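Local coordinates for protein interacting with HSP90 1 (Saccharomyces cerevisiae, PDB 4CHH) that takes part in pre-rRNA processing, belongs to the R2TP complex and interacts with the chaperone Hsp90, this chain being the N-terminal domain of the longer protein, at residues I85-T96 / L131-S142. Numbering follows the deposited sequence.
Sequences IIQNEWEIPIIT and LREILVEWCLES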
loop_
_atom_site.group_PDB
_atom_site.type_symbol
_atom_site.label_atom_id
_atom_site.label_comp_id
_atom_site.label_asym_id
_atom_site.label_seq_id
_atom_site.Cartn_x
_atom_site.Cartn_y
_atom_site.Cartn_z
ATOM N N ILE A 85 -9.395 -10.013 12.541
ATOM C CA ILE A 85 -8.156 -10.019 11.754
ATOM C C ILE A 85 -7.467 -11.377 11.924
ATOM O O ILE A 85 -7.091 -11.981 10.926
ATOM C CB ILE A 85 -7.236 -8.836 12.128
ATOM C CG1 ILE A 85 -7.857 -7.505 11.629
ATOM C CG2 ILE A 85 -5.758 -9.075 11.591
ATOM C CD1 ILE A 85 -7.061 -6.196 12.081
ATOM N N ILE A 86 -7.373 -11.882 13.172
ATOM C CA ILE A 86 -6.782 -13.202 13.476
ATOM C C ILE A 86 -7.595 -14.297 12.746
ATOM O O ILE A 86 -7.013 -15.233 12.200
ATOM C CB ILE A 86 -6.707 -13.437 15.016
ATOM C CG1 ILE A 86 -5.607 -12.563 15.648
ATOM C CG2 ILE A 86 -6.543 -14.946 15.420
ATOM C CD1 ILE A 86 -5.896 -12.204 17.124
ATOM N N GLN A 87 -8.915 -14.121 12.668
ATOM C CA GLN A 87 -9.800 -15.096 11.992
ATOM C C GLN A 87 -9.803 -14.960 10.460
ATOM O O GLN A 87 -10.552 -15.702 9.808
ATOM C CB GLN A 87 -11.235 -14.944 12.499
ATOM C CG GLN A 87 -11.436 -15.298 13.987
ATOM C CD GLN A 87 -12.783 -14.808 14.498
ATOM O OE1 GLN A 87 -13.737 -14.582 13.740
ATOM N NE2 GLN A 87 -12.872 -14.557 15.785
ATOM N N ASN A 88 -9.040 -13.961 9.884
ATOM C CA ASN A 88 -8.997 -13.656 8.440
ATOM C C ASN A 88 -10.374 -13.254 7.917
ATOM O O ASN A 88 -10.710 -13.532 6.756
ATOM C CB ASN A 88 -8.451 -14.841 7.623
ATOM C CG ASN A 88 -7.011 -15.138 7.884
ATOM O OD1 ASN A 88 -6.164 -14.248 7.929
ATOM N ND2 ASN A 88 -6.705 -16.402 8.041
ATOM N N GLU A 89 -11.154 -12.576 8.772
ATOM C CA GLU A 89 -12.503 -12.142 8.430
ATOM C C GLU A 89 -12.596 -10.625 8.284
ATOM O O GLU A 89 -13.659 -10.106 7.935
ATOM C CB GLU A 89 -13.492 -12.658 9.491
ATOM C CG GLU A 89 -13.897 -14.095 9.226
ATOM C CD GLU A 89 -14.801 -14.704 10.281
ATOM O OE1 GLU A 89 -15.919 -14.179 10.494
ATOM O OE2 GLU A 89 -14.400 -15.731 10.874
ATOM N N TRP A 90 -11.472 -9.907 8.493
ATOM C CA TRP A 90 -11.478 -8.461 8.353
ATOM C C TRP A 90 -10.132 -7.992 7.822
ATOM O O TRP A 90 -9.088 -8.437 8.291
ATOM C CB TRP A 90 -11.767 -7.816 9.721
ATOM C CG TRP A 90 -12.144 -6.365 9.715
ATOM C CD1 TRP A 90 -13.403 -5.860 9.883
ATOM C CD2 TRP A 90 -11.248 -5.231 9.749
ATOM N NE1 TRP A 90 -13.359 -4.487 9.917
ATOM C CE2 TRP A 90 -12.048 -4.073 9.844
ATOM C CE3 TRP A 90 -9.846 -5.081 9.666
ATOM C CZ2 TRP A 90 -11.494 -2.783 9.937
ATOM C CZ3 TRP A 90 -9.299 -3.809 9.723
ATOM C CH2 TRP A 90 -10.117 -2.674 9.861
ATOM N N GLU A 91 -10.168 -7.023 6.904
ATOM C CA GLU A 91 -8.961 -6.430 6.329
ATOM C C GLU A 91 -9.255 -5.067 5.786
ATOM O O GLU A 91 -10.364 -4.815 5.337
ATOM C CB GLU A 91 -8.434 -7.333 5.191
ATOM C CG GLU A 91 -6.975 -7.087 4.843
ATOM C CD GLU A 91 -6.208 -8.258 4.263
ATOM O OE1 GLU A 91 -6.317 -9.379 4.809
ATOM O OE2 GLU A 91 -5.425 -8.033 3.314
ATOM N N ILE A 92 -8.262 -4.189 5.782
ATOM C CA ILE A 92 -8.396 -2.898 5.117
ATOM C C ILE A 92 -8.134 -3.184 3.613
ATOM O O ILE A 92 -7.017 -3.592 3.292
ATOM C CB ILE A 92 -7.438 -1.814 5.699
ATOM C CG1 ILE A 92 -7.860 -1.367 7.109
ATOM C CG2 ILE A 92 -7.312 -0.612 4.734
ATOM C CD1 ILE A 92 -6.929 -0.320 7.806
ATOM N N PRO A 93 -9.108 -3.031 2.681
ATOM C CA PRO A 93 -8.788 -3.268 1.251
ATOM C C PRO A 93 -7.666 -2.329 0.745
ATOM O O PRO A 93 -7.607 -1.153 1.123
ATOM C CB PRO A 93 -10.122 -2.987 0.540
ATOM C CG PRO A 93 -11.190 -3.213 1.633
ATOM C CD PRO A 93 -10.522 -2.624 2.853
ATOM N N ILE A 94 -6.744 -2.878 -0.056
ATOM C CA ILE A 94 -5.631 -2.124 -0.641
ATOM C C ILE A 94 -5.646 -2.296 -2.162
ATOM O O ILE A 94 -5.706 -3.421 -2.640
ATOM C CB ILE A 94 -4.236 -2.538 -0.051
ATOM C CG1 ILE A 94 -4.235 -2.485 1.508
ATOM C CG2 ILE A 94 -3.098 -1.644 -0.644
ATOM C CD1 ILE A 94 -3.206 -3.264 2.165
ATOM N N ILE A 95 -5.525 -1.188 -2.897
ATOM C CA ILE A 95 -5.332 -1.196 -4.330
ATOM C C ILE A 95 -3.876 -0.733 -4.544
ATOM O O ILE A 95 -3.498 0.373 -4.152
ATOM C CB ILE A 95 -6.397 -0.375 -5.114
ATOM C CG1 ILE A 95 -7.820 -0.988 -4.896
ATOM C CG2 ILE A 95 -6.037 -0.395 -6.632
ATOM C CD1 ILE A 95 -8.983 -0.103 -5.266
ATOM N N THR A 96 -3.057 -1.614 -5.125
ATOM C CA THR A 96 -1.620 -1.394 -5.310
ATOM C C THR A 96 -1.313 -1.151 -6.762
ATOM O O THR A 96 -1.792 -1.874 -7.638
ATOM C CB THR A 96 -0.823 -2.602 -4.768
ATOM O OG1 THR A 96 -1.259 -2.853 -3.439
ATOM C CG2 THR A 96 0.676 -2.375 -4.769
ATOM N N LEU A 131 -3.278 -1.091 14.731
ATOM C CA LEU A 131 -3.896 -1.200 13.396
ATOM C C LEU A 131 -2.915 -0.664 12.319
ATOM O O LEU A 131 -2.730 -1.293 11.281
ATOM C CB LEU A 131 -5.244 -0.451 13.338
ATOM C CG LEU A 131 -6.057 -0.606 12.005
ATOM C CD1 LEU A 131 -6.504 -2.031 11.764
ATOM C CD2 LEU A 131 -7.255 0.319 11.968
ATOM N N ARG A 132 -2.235 0.454 12.597
ATOM C CA ARG A 132 -1.244 1.015 11.662
ATOM C C ARG A 132 -0.129 -0.033 11.337
ATOM O O ARG A 132 0.231 -0.213 10.171
ATOM C CB ARG A 132 -0.618 2.287 12.276
ATOM C CG ARG A 132 0.200 3.110 11.277
ATOM C CD ARG A 132 0.571 4.446 11.899
ATOM N NE ARG A 132 1.327 5.318 10.995
ATOM C CZ ARG A 132 0.812 6.328 10.291
ATOM N NH1 ARG A 132 -0.495 6.570 10.314
ATOM N NH2 ARG A 132 1.597 7.087 9.541
ATOM N N GLU A 133 0.411 -0.714 12.374
ATOM C CA GLU A 133 1.441 -1.743 12.160
ATOM C C GLU A 133 0.943 -2.869 11.253
ATOM O O GLU A 133 1.684 -3.339 10.401
ATOM C CB GLU A 133 1.862 -2.377 13.502
ATOM C CG GLU A 133 2.875 -1.560 14.284
ATOM C CD GLU A 133 2.809 -1.769 15.790
ATOM O OE1 GLU A 133 2.264 -2.809 16.234
ATOM O OE2 GLU A 133 3.296 -0.881 16.527
ATOM N N ILE A 134 -0.284 -3.355 11.506
ATOM C CA ILE A 134 -0.898 -4.414 10.693
ATOM C C ILE A 134 -1.121 -3.886 9.246
ATOM O O ILE A 134 -0.886 -4.620 8.277
ATOM C CB ILE A 134 -2.209 -4.855 11.383
ATOM C CG1 ILE A 134 -1.909 -5.673 12.677
ATOM C CG2 ILE A 134 -3.129 -5.623 10.451
ATOM C CD1 ILE A 134 -3.162 -5.901 13.595
ATOM N N LEU A 135 -1.545 -2.617 9.108
ATOM C CA LEU A 135 -1.784 -2.057 7.775
ATOM C C LEU A 135 -0.442 -2.003 6.991
ATOM O O LEU A 135 -0.408 -2.328 5.801
ATOM C CB LEU A 135 -2.472 -0.662 7.891
ATOM C CG LEU A 135 -2.839 0.153 6.592
ATOM C CD1 LEU A 135 -1.648 0.945 6.073
ATOM C CD2 LEU A 135 -3.487 -0.722 5.488
ATOM N N VAL A 136 0.652 -1.604 7.662
ATOM C CA VAL A 136 1.986 -1.538 7.031
ATOM C C VAL A 136 2.391 -2.937 6.508
ATOM O O VAL A 136 2.897 -3.036 5.394
ATOM C CB VAL A 136 3.022 -0.946 8.026
ATOM C CG1 VAL A 136 4.467 -1.303 7.632
ATOM C CG2 VAL A 136 2.842 0.568 8.121
ATOM N N GLU A 137 2.175 -4.006 7.331
ATOM C CA GLU A 137 2.441 -5.387 6.963
ATOM C C GLU A 137 1.607 -5.793 5.725
ATOM O O GLU A 137 2.158 -6.409 4.808
ATOM C CB GLU A 137 2.139 -6.324 8.172
ATOM C CG GLU A 137 2.326 -7.814 7.858
ATOM C CD GLU A 137 3.697 -8.239 7.356
ATOM O OE1 GLU A 137 4.710 -7.608 7.736
ATOM O OE2 GLU A 137 3.755 -9.180 6.537
ATOM N N TRP A 138 0.294 -5.427 5.691
ATOM C CA TRP A 138 -0.607 -5.697 4.553
ATOM C C TRP A 138 -0.129 -5.029 3.266
ATOM O O TRP A 138 -0.248 -5.630 2.192
ATOM C CB TRP A 138 -2.022 -5.234 4.850
ATOM C CG TRP A 138 -2.780 -6.139 5.780
ATOM C CD1 TRP A 138 -2.568 -7.475 5.991
ATOM C CD2 TRP A 138 -3.875 -5.768 6.621
ATOM N NE1 TRP A 138 -3.446 -7.952 6.936
ATOM C CE2 TRP A 138 -4.301 -6.941 7.299
ATOM C CE3 TRP A 138 -4.597 -4.578 6.813
ATOM C CZ2 TRP A 138 -5.400 -6.947 8.163
ATOM C CZ3 TRP A 138 -5.645 -4.572 7.726
ATOM C CH2 TRP A 138 -6.032 -5.742 8.393
ATOM N N CYS A 139 0.407 -3.789 3.379
ATOM C CA CYS A 139 0.976 -3.047 2.246
ATOM C C CYS A 139 2.211 -3.762 1.719
ATOM O O CYS A 139 2.332 -3.927 0.513
ATOM C CB CYS A 139 1.285 -1.600 2.630
ATOM S SG CYS A 139 -0.185 -0.594 2.889
ATOM N N LEU A 140 3.100 -4.236 2.615
ATOM C CA LEU A 140 4.279 -4.990 2.211
ATOM C C LEU A 140 3.871 -6.284 1.510
ATOM O O LEU A 140 4.405 -6.592 0.455
ATOM C CB LEU A 140 5.178 -5.313 3.418
ATOM C CG LEU A 140 5.879 -4.114 4.069
ATOM C CD1 LEU A 140 6.235 -4.418 5.513
ATOM C CD2 LEU A 140 7.091 -3.680 3.274
ATOM N N GLU A 141 2.916 -7.037 2.092
ATOM C CA GLU A 141 2.426 -8.277 1.475
ATOM C C GLU A 141 1.790 -8.008 0.122
ATOM O O GLU A 141 1.951 -8.814 -0.791
ATOM C CB GLU A 141 1.398 -8.979 2.386
ATOM C CG GLU A 141 2.026 -9.524 3.660
ATOM C CD GLU A 141 1.083 -10.137 4.692
ATOM O OE1 GLU A 141 -0.111 -9.761 4.741
ATOM O OE2 GLU A 141 1.570 -10.950 5.507
ATOM N N SER A 142 1.068 -6.875 -0.017
ATOM C CA SER A 142 0.419 -6.539 -1.294
ATOM C C SER A 142 1.420 -6.393 -2.425
ATOM O O SER A 142 1.132 -6.868 -3.517
ATOM C CB SER A 142 -0.430 -5.278 -1.181
ATOM O OG SER A 142 -1.422 -5.497 -0.196
HETATM O O HOH W 1 -2.733 -8.082 1.090
#
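Trp-138 and Glu-91 meet flat against one another, a worked example of how a charged side chain can pack on an aromatic face through its methylene. Glu-91 CG sits over the six-membered ring of Trp-138 in a CH-pi contact, 3.6 Å from the centroid and 10° off the normal, and its carboxylate then runs on over the indole nearly parallel to it. The opposite face rests on Ile-134 CG2 of the same helix, towards the rim, while Glu-141 OE1 lies at the edge in the ring plane. With CG of Trp-138 anti to its carbonyl carbon (chi1 -76°), the indole reaches out to the incoming chain, where Trp-138 CZ3 comes within 3.3 Å of Ile-92 N. Trp-138 CH2 meets the edge of the Trp-90 ring, 4.0 Å from Trp-90 CZ3, the side chains crossing at about a right angle; Trp-90 NE1 is hydrogen-bonded to Val-74 O. In this PIH1 N-terminal domain, helix 78-86 closes in a Schellman motif at Asn-88, and the connection that follows runs slantwise along helix 129-147, in the same overall direction, on its way into strand 95-103. Ile-85 CD1 meets Ile-134 CD1 tip to tip, and Ile-92 CG2 packs on Leu-135 CD2 (3.9 Å). Farther along, Ile-94 CD1 touches Trp-138 CB at 3.5 Å. Ser-142 OG donates to Trp-138 O (2.7 Å), and a water donates to Ser-142 OG and, weakly, to Glu-91 OE2.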